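Local coordinates for protein oxalate--CoA ligase (Arabidopsis thaliana, PDB 5IE2) that belongs to the ANL superfamily of AMP-binding enzymes, with a large N-terminal and a small C-terminal domain, and holds adenosine-5'-triphosphate in this structure, at residues 99-104 with 165-170; 75-78 with 82-85; 105-110 with 115-120. All coordinates share one frame; numbering follows the deposited sequence. Where two conformers were deposited one is given.

Interaction 1 of 3, residues 99-104 with 165-170; sequences LSDSDS and ALFLHT. With ATP (adenosine-5'-triphosphate), chain C.
Ser102 OG, whose CB leans on the ring of Phe167, is held by the chain on its own side of the contact: it accepts a 2.7 Å hydrogen bond from Ser104 OG and is also bonded to Tyr98 O. The torsion of Ser102 (chi1 63°) keeps the hydroxyl turned in toward its own helix end, so that the methylene, and not the oxygen, meets the phenyl group. Ser102 CB lies obliquely to that ring, 3.7 Å from Phe167 CE2 and almost equally close to CD2. Asp101 brings in a carboxylate, which swings anti to the backbone N (chi1 -171°). Asp101 OD2 lies in the ring plane at the edge of the His169 imidazole, 2.9 Å from His169 NE2 and 3.0 Å from His169 CE1. The carboxylate and imidazole planes are turned 44° apart, and Asp101 OD2 also sits at the edge of the phenyl ring, 4.2 Å from Phe167 CZ. The helix closes in a Schellman motif: Asp103 adopts positive phi, Ser104 N bonds to Leu99 O at 3.2 Å and Asp103 N to Ser100 O at 3.1 Å. Lys375 ties the corner to the strand, since its ammonium group forms a salt bridge with Asp103, bonds to Asp101 O and makes a cation-pi contact with Phe167. One residue beyond His169, Thr170 OG1 donates a 2.9 Å hydrogen bond to ATP O2G and is itself bonded to Lys178 N, which ties the end of the strand to the nucleotide pocket. The contact thus joins the C-terminal end of helix 92-101 to strand 164-169, which pairs with strand 179-183 along one edge, is bonded through Ala165 and Phe167 to Ala83 of strand 82-85, and packs Leu166 and Leu168 against helix 215-227.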
loop_
_atom_site.group_PDB
_atom_site.type_symbol
_atom_site.label_atom_id
_atom_site.label_comp_id
_atom_site.label_asym_id
_atom_site.label_seq_id
_atom_site.Cartn_x
_atom_site.Cartn_y
_atom_site.Cartn_z
ATOM N N LEU A 99 10.019 12.834 12.507
ATOM C CA LEU A 99 11.425 12.588 12.799
ATOM C C LEU A 99 11.619 12.359 14.292
ATOM O O LEU A 99 12.335 11.436 14.670
ATOM C CB LEU A 99 12.308 13.736 12.319
ATOM C CG LEU A 99 12.512 13.864 10.810
ATOM C CD1 LEU A 99 13.186 15.199 10.538
ATOM C CD2 LEU A 99 13.433 12.720 10.269
ATOM N N SER A 100 10.990 13.186 15.133
ATOM C CA SER A 100 11.107 13.019 16.578
ATOM C C SER A 100 10.459 11.710 17.050
ATOM O O SER A 100 11.060 10.933 17.800
ATOM C CB SER A 100 10.462 14.210 17.298
ATOM O OG SER A 100 10.468 13.991 18.687
ATOM N N ASP A 101 9.240 11.465 16.596
ATOM C CA ASP A 101 8.481 10.297 17.024
ATOM C C ASP A 101 9.100 8.948 16.646
ATOM O O ASP A 101 8.943 7.973 17.379
ATOM C CB ASP A 101 7.075 10.373 16.431
ATOM C CG ASP A 101 6.153 9.317 16.989
ATOM O OD1 ASP A 101 5.777 9.412 18.174
ATOM O OD2 ASP A 101 5.813 8.379 16.240
ATOM N N SER A 102 9.791 8.892 15.505
ATOM C CA SER A 102 10.445 7.683 15.025
ATOM C C SER A 102 11.837 7.487 15.675
ATOM O O SER A 102 12.475 6.450 15.466
ATOM C CB SER A 102 10.600 7.770 13.497
ATOM O OG SER A 102 11.454 8.873 13.170
ATOM N N ASP A 103 12.300 8.489 16.436
ATOM C CA ASP A 103 13.679 8.527 16.964
ATOM C C ASP A 103 14.774 8.462 15.884
ATOM O O ASP A 103 15.868 7.887 16.093
ATOM C CB ASP A 103 13.890 7.410 17.980
ATOM C CG ASP A 103 13.079 7.639 19.237
ATOM O OD1 ASP A 103 13.263 8.724 19.838
ATOM O OD2 ASP A 103 12.260 6.755 19.615
ATOM N N SER A 104 14.482 9.067 14.739
ATOM C CA SER A 104 15.446 9.120 13.658
ATOM C C SER A 104 16.785 9.736 14.087
ATOM O O SER A 104 16.806 10.764 14.761
ATOM C CB SER A 104 14.847 9.920 12.470
ATOM O OG SER A 104 13.835 9.129 11.856
ATOM N N ALA A 165 13.293 -3.271 10.954
ATOM C CA ALA A 165 13.684 -2.979 9.597
ATOM C C ALA A 165 12.888 -1.819 9.011
ATOM O O ALA A 165 13.397 -1.099 8.149
ATOM C CB ALA A 165 13.480 -4.267 8.699
ATOM N N LEU A 166 11.629 -1.656 9.440
ATOM C CA LEU A 166 10.745 -0.674 8.762
ATOM C C LEU A 166 9.876 -0.065 9.842
ATOM O O LEU A 166 9.427 -0.781 10.739
ATOM C CB LEU A 166 9.920 -1.360 7.679
ATOM C CG LEU A 166 8.800 -0.540 7.046
ATOM C CD1 LEU A 166 9.443 0.688 6.409
ATOM C CD2 LEU A 166 8.049 -1.371 6.004
ATOM N N PHE A 167 9.729 1.249 9.830
ATOM C CA PHE A 167 8.869 1.906 10.798
ATOM C C PHE A 167 7.986 2.836 9.980
ATOM O O PHE A 167 8.531 3.628 9.217
ATOM C CB PHE A 167 9.667 2.710 11.827
ATOM C CG PHE A 167 8.790 3.420 12.837
ATOM C CD1 PHE A 167 8.257 2.728 13.906
ATOM C CD2 PHE A 167 8.497 4.771 12.705
ATOM C CE1 PHE A 167 7.429 3.381 14.844
ATOM C CE2 PHE A 167 7.673 5.447 13.657
ATOM C CZ PHE A 167 7.171 4.763 14.709
ATOM N N LEU A 168 6.665 2.704 10.148
ATOM C CA LEU A 168 5.624 3.439 9.390
ATOM C C LEU A 168 4.552 3.900 10.357
ATOM O O LEU A 168 4.461 3.393 11.477
ATOM C CB LEU A 168 4.957 2.545 8.321
ATOM C CG LEU A 168 5.891 2.112 7.221
ATOM C CD1 LEU A 168 5.239 1.074 6.352
ATOM C CD2 LEU A 168 6.259 3.350 6.429
ATOM N N HIS A 169 3.748 4.864 9.922
ATOM C CA HIS A 169 2.529 5.219 10.633
ATOM C C HIS A 169 1.354 4.791 9.781
ATOM O O HIS A 169 1.471 4.663 8.565
ATOM C CB HIS A 169 2.452 6.714 10.920
ATOM C CG HIS A 169 3.172 7.113 12.163
ATOM N ND1 HIS A 169 4.531 7.365 12.195
ATOM C CD2 HIS A 169 2.733 7.247 13.443
ATOM C CE1 HIS A 169 4.888 7.672 13.436
ATOM N NE2 HIS A 169 3.816 7.614 14.211
ATOM N N THR A 170 0.230 4.513 10.420
ATOM C CA THR A 170 -0.990 4.200 9.672
ATOM C C THR A 170 -1.571 5.450 8.968
ATOM O O THR A 170 -1.217 6.570 9.328
ATOM C CB THR A 170 -2.021 3.590 10.573
ATOM O OG1 THR A 170 -2.208 4.435 11.718
ATOM C CG2 THR A 170 -1.537 2.190 11.011
HETATM P PG ATP C . -5.650 4.168 10.237
HETATM O O1G ATP C . -7.136 4.293 10.572
HETATM O O2G ATP C . -4.836 5.306 10.740
HETATM O O3G ATP C . -5.091 2.820 10.688
HETATM P PB ATP C . -5.827 2.988 7.608
HETATM O O1B ATP C . -6.359 3.502 6.288
HETATM O O2B ATP C . -6.575 1.968 8.390
HETATM O O3B ATP C . -5.473 4.234 8.615
HETATM P PA ATP C . -3.809 1.353 6.200
HETATM O O1A ATP C . -3.009 0.317 6.978
HETATM O O2A ATP C . -3.155 2.132 5.126
HETATM O O3A ATP C . -4.321 2.440 7.276
HETATM O "O5'" ATP C . -5.166 0.671 5.692
HETATM C "C5'" ATP C . -5.584 -0.671 6.045
HETATM C "C4'" ATP C . -7.122 -0.672 5.979
HETATM O "O4'" ATP C . -7.531 -0.529 4.605
HETATM C "C3'" ATP C . -7.713 -1.998 6.345
HETATM O "O3'" ATP C . -7.804 -2.109 7.763
HETATM C "C2'" ATP C . -9.073 -1.959 5.682
HETATM O "O2'" ATP C . -9.938 -1.093 6.435
HETATM C "C1'" ATP C . -8.754 -1.218 4.416
HETATM N N9 ATP C . -8.576 -2.122 3.254
HETATM C C8 ATP C . -7.443 -2.642 2.766
HETATM N N7 ATP C . -7.733 -3.402 1.665
HETATM C C5 ATP C . -9.089 -3.317 1.468
HETATM C C6 ATP C . -10.047 -3.857 0.476
HETATM N N6 ATP C . -9.591 -4.613 -0.578
HETATM N N1 ATP C . -11.347 -3.516 0.637
HETATM C C2 ATP C . -11.774 -2.730 1.652
HETATM N N3 ATP C . -10.957 -2.206 2.601
HETATM C C4 ATP C . -9.623 -2.479 2.519
#

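Interaction 2 of 3, residues 75-78 with 82-85; sequences AVIR and TAAP
The last turn of helix 67-78 lies close against the start of strand 82-85, with the Val76 and Ala83 CA atoms 6.0 Å apart and those of Ile77 and Thr82 5.8 Å apart. Val76 does most of the touching. The CG1 branch of Val76, extended anti to the backbone N (chi1 164°), is set over the flat face of the peptide link between Thr82 and Ala83, 3.6 Å from Ala83 N and 3.7 Å from Thr82 C. Val76 CG1 also meets Ala83 CB at 4.0 Å. Ile77 adds a looser contact from the next helix position, its CG1 lying 4.4 Å from Ala83 CB. Thr82 takes part through its backbone, because its side chain turns away from the helix and packs against Phe167 and Val58. The arrangement is the tight return of a beta-alpha-beta crossover, in which helix 67-78 connects strand 58-61 to its parallel neighbour 82-85. With a methyl and a methylene meeting the Ala83 methyl, and the Val76 methyl over a peptide face, the contact rests on van der Waals packing, with no directional bond between the segments; the Ala83 N-H is kept for Ala165 O, so it has its partner while the peptide face is buried under hydrocarbon.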
loop_
_atom_site.group_PDB
_atom_site.type_symbol
_atom_site.label_atom_id
_atom_site.label_comp_id
_atom_site.label_asym_id
_atom_site.label_seq_id
_atom_site.Cartn_x
_atom_site.Cartn_y
_atom_site.Cartn_z
ATOM N N ALA A 75 19.903 -0.585 1.909
ATOM C CA ALA A 75 21.218 -0.424 2.603
ATOM C C ALA A 75 21.003 -0.176 4.091
ATOM O O ALA A 75 21.740 -0.693 4.928
ATOM C CB ALA A 75 22.054 0.721 1.993
ATOM N N VAL A 76 20.006 0.636 4.421
ATOM C CA VAL A 76 19.676 0.897 5.837
ATOM C C VAL A 76 19.352 -0.447 6.488
ATOM O O VAL A 76 19.888 -0.779 7.598
ATOM C CB VAL A 76 18.507 1.904 5.994
ATOM C CG1 VAL A 76 17.926 1.856 7.446
ATOM C CG2 VAL A 76 19.018 3.343 5.632
ATOM N N ILE A 77 18.448 -1.199 5.857
ATOM C CA ILE A 77 18.087 -2.459 6.548
ATOM C C ILE A 77 19.223 -3.464 6.633
ATOM O O ILE A 77 19.418 -4.181 7.643
ATOM C CB ILE A 77 16.892 -3.026 5.816
ATOM C CG1 ILE A 77 15.719 -2.096 6.108
ATOM C CG2 ILE A 77 16.612 -4.393 6.167
ATOM C CD1 ILE A 77 14.549 -2.422 5.272
ATOM N N ARG A 78 20.027 -3.498 5.581
ATOM C CA ARG A 78 21.228 -4.358 5.565
ATOM C C ARG A 78 22.192 -4.028 6.689
ATOM O O ARG A 78 22.811 -4.939 7.279
ATOM C CB ARG A 78 21.937 -4.196 4.181
ATOM C CG ARG A 78 23.267 -4.998 4.082
ATOM C CD ARG A 78 23.023 -6.545 4.189
ATOM N NE ARG A 78 24.325 -7.184 3.953
ATOM C CZ ARG A 78 24.991 -7.938 4.826
ATOM N NH1 ARG A 78 24.471 -8.245 6.005
ATOM N NH2 ARG A 78 26.194 -8.395 4.495
ATOM N N THR A 82 16.801 0.548 11.067
ATOM C CA THR A 82 15.373 0.571 10.738
ATOM C C THR A 82 15.111 1.728 9.777
ATOM O O THR A 82 15.457 2.854 10.128
ATOM C CB THR A 82 14.505 0.757 12.032
ATOM O OG1 THR A 82 14.739 -0.364 12.915
ATOM C CG2 THR A 82 13.006 0.782 11.684
ATOM N N ALA A 83 14.513 1.455 8.608
ATOM C CA ALA A 83 14.174 2.520 7.634
ATOM C C ALA A 83 12.841 3.167 7.999
ATOM O O ALA A 83 11.886 2.433 8.250
ATOM C CB ALA A 83 14.107 1.949 6.260
ATOM N N ALA A 84 12.774 4.514 8.011
ATOM C CA ALA A 84 11.543 5.247 8.273
ATOM C C ALA A 84 11.280 6.151 7.046
ATOM O O ALA A 84 11.667 7.330 7.049
ATOM C CB ALA A 84 11.681 6.075 9.563
ATOM N N PRO A 85 10.653 5.594 6.017
ATOM C CA PRO A 85 10.311 6.387 4.808
ATOM C C PRO A 85 9.217 7.398 5.166
ATOM O O PRO A 85 8.273 7.078 5.896
ATOM C CB PRO A 85 9.821 5.338 3.818
ATOM C CG PRO A 85 9.615 4.070 4.601
ATOM C CD PRO A 85 10.300 4.164 5.893
#

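Interaction 3 of 3, residues 105-110 with 115-120; sequences KLLLTS and APAQEA
Apolar packing carries most of the contact between Leu107 and Ala117. Leu107 points its side chain at the helix with CG anti to the backbone N (chi1 171°), and its CD2 methyl reaches the helix backbone as well as a side chain: it lies 3.6 Å from Ala117 O and 3.9 Å from Ala117 CB, with Gln118 N a little farther off at 4.1 Å. With only a methyl on Ala117, the leucine methyl can probably approach the helix backbone this closely. Phe95 of helix 92-101 also packs on Ala117 and Ala120, so helix 92-101 packs alongside helix 115-123.

The two elements run nearly antiparallel, their short axes 9.8 Å apart and 160° between directions, a usual spacing for a helix laid on a sheet. They are the first strand and the helix of a beta-alpha-beta crossover, which continues into strand 127-132, parallel to strand 104-110 and bonded to Leu107 through Ser127 and Val129.

Polar groups gather at the end where the chain leaves the strand. Thr109 OG1 donates to Ser110 O over 2.8 Å, the donor tilted 16° from the carbonyl plane, and is also hydrogen-bonded to His128 NE2. Gln118 OE1 comes only to 4.5 Å from Thr109 OG1, too far for a bond; its partner is Asn114 N, at the start of the helix, while Asn114 OD1 is bonded to Ala117 N. The turn between strand and helix is drawn in by Ser110 OG, which is bonded both to Glu112 OE1 and to Gly113 N.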
loop_
_atom_site.group_PDB
_atom_site.type_symbol
_atom_site.label_atom_id
_atom_site.label_comp_id
_atom_site.label_asym_id
_atom_site.label_seq_id
_atom_site.Cartn_x
_atom_site.Cartn_y
_atom_site.Cartn_z
ATOM N N LYS A 105 17.880 9.114 13.667
ATOM C CA LYS A 105 19.248 9.564 13.964
ATOM C C LYS A 105 19.939 10.116 12.724
ATOM O O LYS A 105 21.028 10.664 12.802
ATOM C CB LYS A 105 20.096 8.407 14.536
ATOM C CG LYS A 105 19.986 8.281 16.064
ATOM C CD LYS A 105 20.231 6.858 16.571
ATOM C CE LYS A 105 19.827 6.730 18.062
ATOM N NZ LYS A 105 20.260 7.911 18.881
ATOM N N LEU A 106 19.326 9.938 11.571
ATOM C CA LEU A 106 19.906 10.378 10.286
ATOM C C LEU A 106 18.749 10.605 9.291
ATOM O O LEU A 106 17.775 9.832 9.282
ATOM C CB LEU A 106 20.901 9.311 9.746
ATOM C CG LEU A 106 21.430 9.494 8.321
ATOM C CD1 LEU A 106 22.306 10.736 8.225
ATOM C CD2 LEU A 106 22.168 8.243 7.797
ATOM N N LEU A 107 18.863 11.623 8.454
ATOM C CA LEU A 107 17.897 11.898 7.387
ATOM C C LEU A 107 18.595 11.718 6.052
ATOM O O LEU A 107 19.598 12.387 5.789
ATOM C CB LEU A 107 17.355 13.336 7.478
ATOM C CG LEU A 107 16.503 13.744 6.265
ATOM C CD1 LEU A 107 15.222 12.895 6.170
ATOM C CD2 LEU A 107 16.170 15.256 6.381
ATOM N N LEU A 108 18.095 10.815 5.200
ATOM C CA LEU A 108 18.618 10.695 3.830
ATOM C C LEU A 108 17.664 11.330 2.825
ATOM O O LEU A 108 16.431 11.169 2.934
ATOM C CB LEU A 108 18.796 9.210 3.441
ATOM C CG LEU A 108 19.760 8.412 4.325
ATOM C CD1 LEU A 108 19.581 6.926 3.987
ATOM C CD2 LEU A 108 21.156 8.892 3.913
ATOM N N THR A 109 18.232 12.038 1.837
ATOM C CA THR A 109 17.465 12.590 0.729
ATOM C C THR A 109 18.279 12.466 -0.546
ATOM O O THR A 109 19.456 12.091 -0.496
ATOM C CB THR A 109 17.122 14.129 0.909
ATOM O OG1 THR A 109 18.327 14.879 0.742
ATOM C CG2 THR A 109 16.536 14.477 2.295
ATOM N N SER A 110 17.676 12.843 -1.675
ATOM C CA SER A 110 18.419 12.992 -2.903
ATOM C C SER A 110 19.345 14.190 -2.800
ATOM O O SER A 110 19.283 14.985 -1.866
ATOM C CB SER A 110 17.490 13.191 -4.121
ATOM O OG SER A 110 16.921 14.499 -4.033
ATOM N N ALA A 115 13.495 20.742 1.313
ATOM C CA ALA A 115 13.732 21.855 2.214
ATOM C C ALA A 115 12.987 21.735 3.555
ATOM O O ALA A 115 13.587 21.967 4.607
ATOM C CB ALA A 115 13.403 23.197 1.490
ATOM N N PRO A 116 11.695 21.342 3.535
ATOM C CA PRO A 116 11.019 21.180 4.826
ATOM C C PRO A 116 11.658 20.075 5.679
ATOM O O PRO A 116 11.778 20.259 6.901
ATOM C CB PRO A 116 9.576 20.806 4.435
ATOM C CG PRO A 116 9.403 21.410 3.075
ATOM C CD PRO A 116 10.757 21.194 2.405
ATOM N N ALA A 117 12.066 18.956 5.069
ATOM C CA ALA A 117 12.627 17.881 5.881
ATOM C C ALA A 117 13.968 18.324 6.423
ATOM O O ALA A 117 14.281 18.092 7.588
ATOM C CB ALA A 117 12.775 16.564 5.078
ATOM N N GLN A 118 14.740 19.010 5.600
ATOM C CA GLN A 118 16.052 19.509 6.045
ATOM C C GLN A 118 15.946 20.550 7.160
ATOM O O GLN A 118 16.776 20.595 8.085
ATOM C CB GLN A 118 16.813 20.099 4.863
ATOM C CG GLN A 118 17.353 19.016 3.947
ATOM C CD GLN A 118 17.929 19.550 2.651
ATOM O OE1 GLN A 118 17.481 19.182 1.570
ATOM N NE2 GLN A 118 18.917 20.422 2.752
ATOM N N GLU A 119 14.932 21.393 7.058
ATOM C CA GLU A 119 14.620 22.411 8.090
ATOM C C GLU A 119 14.303 21.720 9.421
ATOM O O GLU A 119 14.855 22.066 10.505
ATOM C CB GLU A 119 13.439 23.271 7.632
ATOM C CG GLU A 119 13.014 24.380 8.616
ATOM C CD GLU A 119 11.739 25.138 8.162
ATOM O OE1 GLU A 119 11.512 25.244 6.934
ATOM O OE2 GLU A 119 10.969 25.626 9.041
ATOM N N ALA A 120 13.416 20.723 9.346
ATOM C CA ALA A 120 13.065 19.956 10.563
ATOM C C ALA A 120 14.293 19.213 11.164
ATOM O O ALA A 120 14.486 19.200 12.383
ATOM C CB ALA A 120 11.935 18.936 10.256
#

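Interactions 2 and 3 are buried helix-on-strand contacts of two crossovers in one sheet, which has strands 82-85 and 104-110 on either side of strand 58-61; both are chiefly apolar, and they meet where Val76 CG2 packs 4.0 Å from Leu108 CD1. Interaction 1, only partly buried, instead joins that layer to strand 164-169 and has a more polar character, with a carboxylate at an imidazole edge and a serine methylene on a phenyl ring; it alone extends to the nucleotide. Strand 164-169 also pairs with Ala83 of interaction 2, and Leu99 of helix 92-101 packs on Ala120 of interaction 3, so interaction 1 borders both of the others.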